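Local structure of long form salivary protein D7L (Phlebotomus duboscqi, 6MT7) at residues M1-Q10 with R166-F177; Y56-V65 with I83-G92. The protein binds and sequesters cysteinyl leukotrienes and thromboxane A2-like mediators of the bitten host, and inhibits platelet aggregation induced by low collagen in a thromboxane A2-dependent manner. All coordinates share one frame; numbering follows the deposited sequence.

How the contacts relate
Contact 1 joins the N-terminal segment 1-10, which runs into helix 8-21, to the loop 166-177 that follows helix 159-164, so it ties the beginning of the chain to a part of it more than 150 residues later. Contact 2 lies between those two segments in sequence and is far more local: the hairpin 56-65, with strands 56-57 and 62-63, meets segment 83-92, which follows it in the chain after helix 65-74. Their centres are about 20 Å apart, yet they touch by packing, Y4 against R64 and F177 against E58. Contact 1 therefore joins residues distant in sequence, about 8 Å from the centre of the chain, while contact 2 lies about 18 Å from that centre, in the odorant-binding-protein-like part that holds the detergent fragment.

Contact 1 (M1-Q10 with R166-F177); sequences MWRYPRNADQ and RLVDEDNEPIHF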
loop_
_atom_site.group_PDB
_atom_site.type_symbol
_atom_site.label_atom_id
_atom_site.label_comp_id
_atom_site.label_asym_id
_atom_site.label_seq_id
_atom_site.Cartn_x
_atom_site.Cartn_y
_atom_site.Cartn_z
HETATM N N MSE A 1 -8.145 5.958 -9.108
HETATM C CA MSE A 1 -6.875 5.881 -9.818
HETATM C C MSE A 1 -5.731 6.331 -8.943
HETATM O O MSE A 1 -5.845 7.290 -8.184
HETATM C CB MSE A 1 -6.907 6.738 -11.078
HETATM C CG MSE A 1 -7.496 6.058 -12.268
HETATM SE SE MSE A 1 -7.761 7.450 -13.578
HETATM C CE MSE A 1 -9.219 8.419 -12.708
ATOM N N TRP A 2 -4.599 5.661 -9.072
ATOM C CA TRP A 2 -3.508 5.905 -8.148
ATOM C C TRP A 2 -2.791 7.205 -8.472
ATOM O O TRP A 2 -2.659 7.589 -9.639
ATOM C CB TRP A 2 -2.548 4.721 -8.165
ATOM C CG TRP A 2 -3.124 3.593 -7.381
ATOM C CD1 TRP A 2 -4.366 3.034 -7.539
ATOM C CD2 TRP A 2 -2.517 2.915 -6.281
ATOM N NE1 TRP A 2 -4.556 2.034 -6.617
ATOM C CE2 TRP A 2 -3.435 1.938 -5.834
ATOM C CE3 TRP A 2 -1.284 3.025 -5.638
ATOM C CZ2 TRP A 2 -3.152 1.083 -4.773
ATOM C CZ3 TRP A 2 -1.010 2.175 -4.588
ATOM C CH2 TRP A 2 -1.934 1.214 -4.169
ATOM N N ARG A 3 -2.354 7.894 -7.424
ATOM C CA ARG A 3 -1.646 9.156 -7.539
ATOM C C ARG A 3 -0.165 8.982 -7.226
ATOM O O ARG A 3 0.228 8.158 -6.395
ATOM C CB ARG A 3 -2.261 10.202 -6.613
ATOM C CG ARG A 3 -3.677 10.541 -7.029
ATOM C CD ARG A 3 -4.329 11.528 -6.099
ATOM N NE ARG A 3 -5.751 11.668 -6.396
ATOM C CZ ARG A 3 -6.592 12.377 -5.655
ATOM N NH1 ARG A 3 -6.146 13.007 -4.575
ATOM N NH2 ARG A 3 -7.874 12.450 -5.989
ATOM N N TYR A 4 0.651 9.759 -7.923
ATOM C CA TYR A 4 2.100 9.697 -7.830
ATOM C C TYR A 4 2.631 11.114 -7.667
ATOM O O TYR A 4 2.042 12.064 -8.193
ATOM C CB TYR A 4 2.707 9.025 -9.076
ATOM C CG TYR A 4 2.141 7.637 -9.335
ATOM C CD1 TYR A 4 2.672 6.515 -8.693
ATOM C CD2 TYR A 4 1.057 7.450 -10.189
ATOM C CE1 TYR A 4 2.153 5.254 -8.911
ATOM C CE2 TYR A 4 0.528 6.192 -10.414
ATOM C CZ TYR A 4 1.079 5.095 -9.772
ATOM O OH TYR A 4 0.551 3.844 -9.992
ATOM N N PRO A 5 3.705 11.296 -6.895
ATOM C CA PRO A 5 4.438 10.253 -6.162
ATOM C C PRO A 5 3.680 9.733 -4.944
ATOM O O PRO A 5 2.639 10.277 -4.570
ATOM C CB PRO A 5 5.714 10.971 -5.723
ATOM C CG PRO A 5 5.278 12.408 -5.553
ATOM C CD PRO A 5 4.263 12.639 -6.656
ATOM N N ARG A 6 4.217 8.678 -4.343
ATOM C CA ARG A 6 3.633 8.101 -3.139
ATOM C C ARG A 6 4.131 8.850 -1.914
ATOM O O ARG A 6 5.310 9.205 -1.825
ATOM C CB ARG A 6 4.000 6.619 -3.037
ATOM C CG ARG A 6 3.731 5.817 -4.308
ATOM C CD ARG A 6 2.270 5.876 -4.748
ATOM N NE ARG A 6 1.378 5.242 -3.772
ATOM C CZ ARG A 6 0.077 5.506 -3.677
ATOM N NH1 ARG A 6 -0.486 6.404 -4.487
ATOM N NH2 ARG A 6 -0.670 4.869 -2.771
ATOM N N ASN A 7 3.226 9.109 -0.966
ATOM C CA ASN A 7 3.619 9.870 0.207
ATOM C C ASN A 7 4.064 8.912 1.314
ATOM O O ASN A 7 4.038 7.691 1.154
ATOM C CB ASN A 7 2.487 10.829 0.629
ATOM C CG ASN A 7 1.258 10.118 1.173
ATOM O OD1 ASN A 7 1.360 9.103 1.854
ATOM N ND2 ASN A 7 0.080 10.672 0.886
ATOM N N ALA A 8 4.487 9.465 2.457
ATOM C CA ALA A 8 5.091 8.627 3.494
ATOM C C ALA A 8 4.075 7.719 4.180
ATOM O O ALA A 8 4.448 6.675 4.733
ATOM C CB ALA A 8 5.790 9.499 4.538
ATOM N N ASP A 9 2.807 8.122 4.216
ATOM C CA ASP A 9 1.773 7.228 4.730
ATOM C C ASP A 9 1.506 6.097 3.748
ATOM O O ASP A 9 1.291 4.941 4.148
ATOM C CB ASP A 9 0.491 8.021 4.993
ATOM C CG ASP A 9 -0.678 7.135 5.412
ATOM O OD1 ASP A 9 -0.618 6.590 6.527
ATOM O OD2 ASP A 9 -1.645 6.992 4.628
ATOM N N GLN A 10 1.516 6.416 2.457
ATOM C CA GLN A 10 1.217 5.412 1.444
ATOM C C GLN A 10 2.344 4.396 1.322
ATOM O O GLN A 10 2.092 3.214 1.057
ATOM C CB GLN A 10 0.960 6.100 0.106
ATOM C CG GLN A 10 -0.346 6.899 0.095
ATOM C CD GLN A 10 -0.449 7.837 -1.091
ATOM O OE1 GLN A 10 0.564 8.320 -1.621
ATOM N NE2 GLN A 10 -1.676 8.097 -1.522
ATOM N N ARG A 166 -7.850 1.089 2.840
ATOM C CA ARG A 166 -7.501 0.804 1.449
ATOM C C ARG A 166 -8.539 -0.097 0.789
ATOM O O ARG A 166 -8.215 -1.006 0.017
ATOM C CB ARG A 166 -6.088 0.227 1.316
ATOM C CG ARG A 166 -5.017 1.316 1.120
ATOM C CD ARG A 166 -4.813 2.118 2.411
ATOM N NE ARG A 166 -3.784 3.153 2.277
ATOM C CZ ARG A 166 -3.339 3.898 3.290
ATOM N NH1 ARG A 166 -3.831 3.739 4.516
ATOM N NH2 ARG A 166 -2.386 4.799 3.089
ATOM N N LEU A 167 -9.812 0.176 1.081
ATOM C CA LEU A 167 -10.882 -0.354 0.247
ATOM C C LEU A 167 -11.037 0.473 -1.023
ATOM O O LEU A 167 -11.399 -0.071 -2.073
ATOM C CB LEU A 167 -12.199 -0.381 1.024
ATOM C CG LEU A 167 -12.121 -1.107 2.372
ATOM C CD1 LEU A 167 -13.463 -1.065 3.098
ATOM C CD2 LEU A 167 -11.651 -2.532 2.175
ATOM N N VAL A 168 -10.775 1.780 -0.935
ATOM C CA VAL A 168 -10.816 2.711 -2.055
ATOM C C VAL A 168 -9.569 3.582 -1.987
ATOM O O VAL A 168 -8.945 3.726 -0.934
ATOM C CB VAL A 168 -12.080 3.611 -2.059
ATOM C CG1 VAL A 168 -13.357 2.774 -2.221
ATOM C CG2 VAL A 168 -12.148 4.501 -0.794
ATOM N N ASP A 169 -9.221 4.187 -3.126
ATOM C CA ASP A 169 -8.099 5.119 -3.180
ATOM C C ASP A 169 -8.615 6.554 -3.022
ATOM O O ASP A 169 -9.769 6.785 -2.651
ATOM C CB ASP A 169 -7.289 4.911 -4.467
ATOM C CG ASP A 169 -8.088 5.183 -5.741
ATOM O OD1 ASP A 169 -9.137 5.866 -5.698
ATOM O OD2 ASP A 169 -7.660 4.692 -6.808
ATOM N N GLU A 170 -7.757 7.542 -3.303
ATOM C CA GLU A 170 -8.160 8.941 -3.137
ATOM C C GLU A 170 -9.286 9.337 -4.083
ATOM O O GLU A 170 -10.039 10.274 -3.787
ATOM C CB GLU A 170 -6.972 9.875 -3.348
ATOM C CG GLU A 170 -5.786 9.601 -2.459
ATOM C CD GLU A 170 -4.938 8.466 -2.972
ATOM O OE1 GLU A 170 -4.957 8.221 -4.192
ATOM O OE2 GLU A 170 -4.257 7.814 -2.149
ATOM N N ASP A 171 -9.410 8.662 -5.227
ATOM C CA ASP A 171 -10.487 8.931 -6.174
ATOM C C ASP A 171 -11.789 8.239 -5.814
ATOM O O ASP A 171 -12.741 8.300 -6.600
ATOM C CB ASP A 171 -10.076 8.496 -7.581
ATOM C CG ASP A 171 -9.153 9.479 -8.241
ATOM O OD1 ASP A 171 -9.222 10.683 -7.904
ATOM O OD2 ASP A 171 -8.357 9.044 -9.095
ATOM N N ASN A 172 -11.854 7.579 -4.663
ATOM C CA ASN A 172 -12.988 6.731 -4.320
ATOM C C ASN A 172 -13.199 5.645 -5.373
ATOM O O ASN A 172 -14.329 5.300 -5.721
ATOM C CB ASN A 172 -14.259 7.559 -4.113
ATOM C CG ASN A 172 -14.320 8.180 -2.735
ATOM O OD1 ASN A 172 -14.238 7.479 -1.729
ATOM N ND2 ASN A 172 -14.453 9.498 -2.680
ATOM N N GLU A 173 -12.105 5.116 -5.893
ATOM C CA GLU A 173 -12.177 3.942 -6.744
ATOM C C GLU A 173 -11.690 2.723 -5.970
ATOM O O GLU A 173 -10.687 2.823 -5.258
ATOM C CB GLU A 173 -11.326 4.118 -8.006
ATOM C CG GLU A 173 -11.414 2.949 -8.974
ATOM C CD GLU A 173 -10.524 3.125 -10.189
ATOM O OE1 GLU A 173 -10.119 4.280 -10.461
ATOM O OE2 GLU A 173 -10.248 2.114 -10.877
ATOM N N PRO A 174 -12.377 1.580 -6.059
ATOM C CA PRO A 174 -11.943 0.410 -5.280
ATOM C C PRO A 174 -10.517 0.018 -5.618
ATOM O O PRO A 174 -10.054 0.164 -6.752
ATOM C CB PRO A 174 -12.931 -0.689 -5.694
ATOM C CG PRO A 174 -14.138 0.050 -6.176
ATOM C CD PRO A 174 -13.627 1.320 -6.797
ATOM N N ILE A 175 -9.809 -0.484 -4.612
ATOM C CA ILE A 175 -8.471 -1.016 -4.817
ATOM C C ILE A 175 -8.630 -2.509 -5.104
ATOM O O ILE A 175 -8.906 -3.308 -4.207
ATOM C CB ILE A 175 -7.568 -0.722 -3.620
ATOM C CG1 ILE A 175 -7.361 0.805 -3.543
ATOM C CG2 ILE A 175 -6.250 -1.463 -3.755
ATOM C CD1 ILE A 175 -6.568 1.284 -2.332
ATOM N N HIS A 176 -8.481 -2.879 -6.383
ATOM C CA HIS A 176 -8.933 -4.186 -6.855
ATOM C C HIS A 176 -8.108 -5.334 -6.283
ATOM O O HIS A 176 -8.629 -6.445 -6.128
ATOM C CB HIS A 176 -8.874 -4.251 -8.384
ATOM C CG HIS A 176 -9.990 -3.530 -9.075
ATOM N ND1 HIS A 176 -10.225 -2.180 -8.908
ATOM C CD2 HIS A 176 -10.920 -3.965 -9.961
ATOM C CE1 HIS A 176 -11.260 -1.820 -9.646
ATOM N NE2 HIS A 176 -11.699 -2.883 -10.297
ATOM N N PHE A 177 -6.831 -5.104 -5.993
ATOM C CA PHE A 177 -5.932 -6.184 -5.608
ATOM C C PHE A 177 -5.872 -6.420 -4.105
ATOM O O PHE A 177 -5.094 -7.277 -3.665
ATOM C CB PHE A 177 -4.511 -5.908 -6.129
ATOM C CG PHE A 177 -3.894 -4.660 -5.569
ATOM C CD1 PHE A 177 -3.299 -4.655 -4.318
ATOM C CD2 PHE A 177 -3.901 -3.486 -6.302
ATOM C CE1 PHE A 177 -2.739 -3.501 -3.803
ATOM C CE2 PHE A 177 -3.335 -2.340 -5.793
ATOM C CZ PHE A 177 -2.756 -2.347 -4.547
HETATM O O HOH W 1 -7.802 2.077 -7.336
HETATM O O HOH W 2 -6.261 10.416 -8.810
#
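Three carboxylates converge on the terminal amine of M1, a selenomethionine here: salt bridges run from M1 N to D169 OD2 (2.7 Å), to E173 OE1 (2.9 Å) and to D171 OD2 (3.1 Å). They differ in approach. D169 is met on its syn side but somewhat out of the carboxylate plane, D171 through its anti lone pair, and E173 from above its carboxylate plane. E173 gets there with an extended chain, CG anti to the backbone N (chi1 -177°). So many acidic groups would be expected to favour a protonated amine. D169 OD1 in turn accepts from E173 N, so the D169 carboxylate is bonded through both oxygens. R3 widens the network: its guanidinium lies with one face over E170 CB, while NH2 reaches D171 OD1 at 2.9 Å, and a water links R3 NE to D171 OD2.

The acids sit on and just after a type I beta turn, D169 to N172, in the loop after helix 159-164. Just after that helix R166 completes a Schellman motif, and N7 and Q10 form a capping box at the start of helix 8-21. Between these two helix ends R166 NH2 bonds D9 OD2 (2.8 Å), near the guanidinium plane but above that of the carboxylate; Y231 OH binds both D9 OD1 and R166 NH1. E170 OE2 is 2.7 Å from Q10 NE2 and bonded to Y163 OH, whereas its OE1 is buried without a partner.

W2 supplies the apolar side: its CZ2 lies 3.5 Å from F177 CZ, the ring planes inclined at 40°, and I175 CG2 packs at the indole edge.

Contact 2 (Y56-V65 with I83-G92); sequences YNEQNKSLRV and INTISGPTDG
T90 holds OG1 between its backbone N and carbonyl carbon (chi1 78°), which turns the hydroxyl to the same acceptor as its own amide: K61 O takes T90 N at 2.9 Å and T90 OG1 at 3.0 Å. The two donors come from opposite faces of the carbonyl plane, and the N-H...O angle of the T90 N bond is 167°. T90 OG1 also accepts from G92 N in an ST turn, so the hydroxyl is used both ways. V65 places CG1 anti to its backbone N (chi1 169°), sending it to I83 CG2 at 3.6 Å, while its CG2 lies against S87 OG.

The acceptor K61 belongs to the turn of a small antiparallel hairpin, strands 56-57 and 62-63, where K61 and S62 both face N57 in a G1 beta bulge. Beyond it, S62 OG bonds N60 O and rests 3.2 Å from P89 CA. Two waters continue the join. One accepts from L63 N and donates to I86 O and G88 O; the other donates to L63 O and accepts from G88 N. The L63 and I86 side chains cross at about a right angle, L63 CD1 lying 4.1 Å from I86 CB, with I68 of helix 65-74 touching both.

Direct bonding is thus concentrated at K61 O, while at L63 the backbones are joined through water instead; the contact is polar and water-bridged around K61 to L63 and apolar where L63 and V65 meet I83 and I86.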
loop_
_atom_site.group_PDB
_atom_site.type_symbol
_atom_site.label_atom_id
_atom_site.label_comp_id
_atom_site.label_asym_id
_atom_site.label_seq_id
_atom_site.Cartn_x
_atom_site.Cartn_y
_atom_site.Cartn_z
ATOM N N TYR A 56 3.547 -1.770 -9.810
ATOM C CA TYR A 56 3.549 -2.988 -10.613
ATOM C C TYR A 56 2.310 -2.986 -11.489
ATOM O O TYR A 56 1.184 -2.919 -10.985
ATOM C CB TYR A 56 3.593 -4.241 -9.735
ATOM C CG TYR A 56 3.609 -5.536 -10.523
ATOM C CD1 TYR A 56 4.688 -5.872 -11.338
ATOM C CD2 TYR A 56 2.550 -6.431 -10.441
ATOM C CE1 TYR A 56 4.705 -7.064 -12.065
ATOM C CE2 TYR A 56 2.565 -7.636 -11.159
ATOM C CZ TYR A 56 3.642 -7.942 -11.961
ATOM O OH TYR A 56 3.652 -9.132 -12.660
ATOM N N ASN A 57 2.521 -3.043 -12.802
ATOM C CA ASN A 57 1.430 -3.019 -13.765
ATOM C C ASN A 57 0.986 -4.461 -13.972
ATOM O O ASN A 57 1.703 -5.255 -14.582
ATOM C CB ASN A 57 1.898 -2.356 -15.057
ATOM C CG ASN A 57 0.837 -2.328 -16.139
ATOM O OD1 ASN A 57 -0.108 -3.110 -16.132
ATOM N ND2 ASN A 57 1.007 -1.415 -17.101
ATOM N N GLU A 58 -0.193 -4.805 -13.444
ATOM C CA GLU A 58 -0.655 -6.186 -13.526
ATOM C C GLU A 58 -1.044 -6.581 -14.943
ATOM O O GLU A 58 -1.002 -7.771 -15.274
ATOM C CB GLU A 58 -1.833 -6.406 -12.572
ATOM C CG GLU A 58 -1.459 -6.272 -11.099
ATOM C CD GLU A 58 -2.644 -6.467 -10.162
ATOM O OE1 GLU A 58 -3.414 -5.505 -9.964
ATOM O OE2 GLU A 58 -2.794 -7.582 -9.616
ATOM N N GLN A 59 -1.390 -5.613 -15.791
ATOM C CA GLN A 59 -1.802 -5.943 -17.154
ATOM C C GLN A 59 -0.612 -6.382 -18.006
ATOM O O GLN A 59 -0.689 -7.392 -18.720
ATOM C CB GLN A 59 -2.520 -4.749 -17.782
ATOM C CG GLN A 59 -3.296 -5.083 -19.051
ATOM C CD GLN A 59 -2.514 -4.779 -20.324
ATOM O OE1 GLN A 59 -1.678 -3.873 -20.353
ATOM N NE2 GLN A 59 -2.784 -5.541 -21.385
ATOM N N ASN A 60 0.502 -5.651 -17.950
ATOM C CA ASN A 60 1.677 -6.022 -18.734
ATOM C C ASN A 60 2.757 -6.725 -17.909
ATOM O O ASN A 60 3.834 -7.030 -18.446
ATOM C CB ASN A 60 2.249 -4.790 -19.475
ATOM C CG ASN A 60 2.950 -3.800 -18.563
ATOM O OD1 ASN A 60 3.056 -4.014 -17.364
ATOM N ND2 ASN A 60 3.441 -2.696 -19.143
ATOM N N LYS A 61 2.478 -7.006 -16.629
ATOM C CA LYS A 61 3.380 -7.750 -15.740
ATOM C C LYS A 61 4.754 -7.096 -15.650
ATOM O O LYS A 61 5.776 -7.779 -15.569
ATOM C CB LYS A 61 3.516 -9.212 -16.169
ATOM C CG LYS A 61 2.225 -10.000 -16.070
ATOM C CD LYS A 61 2.457 -11.462 -16.413
ATOM C CE LYS A 61 1.157 -12.249 -16.362
ATOM N NZ LYS A 61 1.417 -13.698 -16.126
ATOM N N SER A 62 4.777 -5.761 -15.654
ATOM C CA SER A 62 6.019 -5.003 -15.652
ATOM C C SER A 62 5.974 -3.944 -14.563
ATOM O O SER A 62 4.903 -3.489 -14.165
ATOM C CB SER A 62 6.257 -4.319 -17.001
ATOM O OG SER A 62 6.164 -5.262 -18.050
ATOM N N LEU A 63 7.148 -3.555 -14.087
ATOM C CA LEU A 63 7.219 -2.433 -13.166
ATOM C C LEU A 63 6.920 -1.127 -13.888
ATOM O O LEU A 63 7.241 -0.951 -15.069
ATOM C CB LEU A 63 8.597 -2.358 -12.521
ATOM C CG LEU A 63 8.882 -3.529 -11.588
ATOM C CD1 LEU A 63 10.308 -3.429 -11.150
ATOM C CD2 LEU A 63 7.932 -3.510 -10.390
ATOM N N ARG A 64 6.283 -0.209 -13.159
ATOM C CA ARG A 64 5.976 1.139 -13.644
ATOM C C ARG A 64 7.233 1.987 -13.496
ATOM O O ARG A 64 7.367 2.820 -12.596
ATOM C CB ARG A 64 4.801 1.728 -12.879
ATOM C CG ARG A 64 3.509 0.932 -13.034
ATOM C CD ARG A 64 2.308 1.759 -12.580
ATOM N NE ARG A 64 1.072 0.978 -12.626
ATOM C CZ ARG A 64 0.344 0.797 -13.721
ATOM N NH1 ARG A 64 0.730 1.341 -14.868
ATOM N NH2 ARG A 64 -0.770 0.065 -13.671
ATOM N N VAL A 65 8.175 1.749 -14.409
ATOM C CA VAL A 65 9.464 2.428 -14.363
ATOM C C VAL A 65 9.284 3.941 -14.447
ATOM O O VAL A 65 10.002 4.700 -13.787
ATOM C CB VAL A 65 10.371 1.877 -15.480
ATOM C CG1 VAL A 65 11.622 2.719 -15.649
ATOM C CG2 VAL A 65 10.749 0.437 -15.144
ATOM N N ILE A 83 18.611 0.770 -14.250
ATOM C CA ILE A 83 17.168 0.782 -14.483
ATOM C C ILE A 83 16.792 -0.227 -15.562
ATOM O O ILE A 83 15.686 -0.776 -15.549
ATOM C CB ILE A 83 16.703 2.204 -14.847
ATOM C CG1 ILE A 83 17.009 3.173 -13.708
ATOM C CG2 ILE A 83 15.204 2.239 -15.182
ATOM C CD1 ILE A 83 16.359 2.806 -12.432
ATOM N N ASN A 84 17.700 -0.501 -16.504
ATOM C CA ASN A 84 17.386 -1.450 -17.564
ATOM C C ASN A 84 17.016 -2.814 -16.995
ATOM O O ASN A 84 16.079 -3.457 -17.476
ATOM C CB ASN A 84 18.562 -1.564 -18.536
ATOM C CG ASN A 84 19.828 -2.040 -17.865
ATOM O OD1 ASN A 84 20.109 -1.690 -16.717
ATOM N ND2 ASN A 84 20.607 -2.845 -18.579
ATOM N N THR A 85 17.709 -3.254 -15.938
ATOM C CA THR A 85 17.438 -4.579 -15.382
ATOM C C THR A 85 16.038 -4.667 -14.789
ATOM O O THR A 85 15.389 -5.716 -14.864
ATOM C CB THR A 85 18.479 -4.923 -14.318
ATOM O OG1 THR A 85 19.787 -4.798 -14.882
ATOM C CG2 THR A 85 18.281 -6.349 -13.795
ATOM N N ILE A 86 15.551 -3.578 -14.190
ATOM C CA ILE A 86 14.221 -3.632 -13.588
ATOM C C ILE A 86 13.106 -3.432 -14.601
ATOM O O ILE A 86 11.935 -3.654 -14.263
ATOM C CB ILE A 86 14.066 -2.596 -12.460
ATOM C CG1 ILE A 86 13.859 -1.187 -13.023
ATOM C CG2 ILE A 86 15.282 -2.626 -11.552
ATOM C CD1 ILE A 86 13.485 -0.193 -11.923
ATOM N N SER A 87 13.437 -3.063 -15.836
ATOM C CA SER A 87 12.438 -2.738 -16.844
ATOM C C SER A 87 12.088 -3.949 -17.701
ATOM O O SER A 87 12.876 -4.888 -17.854
ATOM C CB SER A 87 12.916 -1.592 -17.750
ATOM O OG SER A 87 13.510 -0.538 -17.001
ATOM N N GLY A 88 10.879 -3.925 -18.243
ATOM C CA GLY A 88 10.440 -4.961 -19.149
ATOM C C GLY A 88 9.580 -6.013 -18.480
ATOM O O GLY A 88 9.483 -6.092 -17.250
ATOM N N PRO A 89 8.949 -6.868 -19.283
ATOM C CA PRO A 89 7.969 -7.809 -18.726
ATOM C C PRO A 89 8.616 -8.881 -17.860
ATOM O O PRO A 89 9.706 -9.378 -18.151
ATOM C CB PRO A 89 7.314 -8.415 -19.973
ATOM C CG PRO A 89 8.352 -8.273 -21.038
ATOM C CD PRO A 89 9.060 -6.981 -20.748
ATOM N N THR A 90 7.944 -9.208 -16.764
ATOM C CA THR A 90 8.284 -10.378 -15.970
ATOM C C THR A 90 7.351 -11.522 -16.351
ATOM O O THR A 90 6.380 -11.344 -17.093
ATOM C CB THR A 90 8.176 -10.095 -14.467
ATOM O OG1 THR A 90 6.799 -10.112 -14.070
ATOM C CG2 THR A 90 8.783 -8.743 -14.124
ATOM N N ASP A 91 7.645 -12.706 -15.827
ATOM C CA ASP A 91 6.739 -13.828 -16.012
ATOM C C ASP A 91 5.669 -13.892 -14.931
ATOM O O ASP A 91 4.959 -14.892 -14.842
ATOM C CB ASP A 91 7.517 -15.147 -16.086
ATOM C CG ASP A 91 8.253 -15.484 -14.801
ATOM O OD1 ASP A 91 7.962 -14.871 -13.759
ATOM O OD2 ASP A 91 9.126 -16.385 -14.838
ATOM N N GLY A 92 5.562 -12.863 -14.091
ATOM C CA GLY A 92 4.525 -12.783 -13.090
ATOM C C GLY A 92 4.860 -13.399 -11.744
ATOM O O GLY A 92 4.168 -13.111 -10.764
HETATM O O HOH W 3 9.587 -4.772 -15.066
HETATM O O HOH W 4 9.035 -1.957 -17.382
#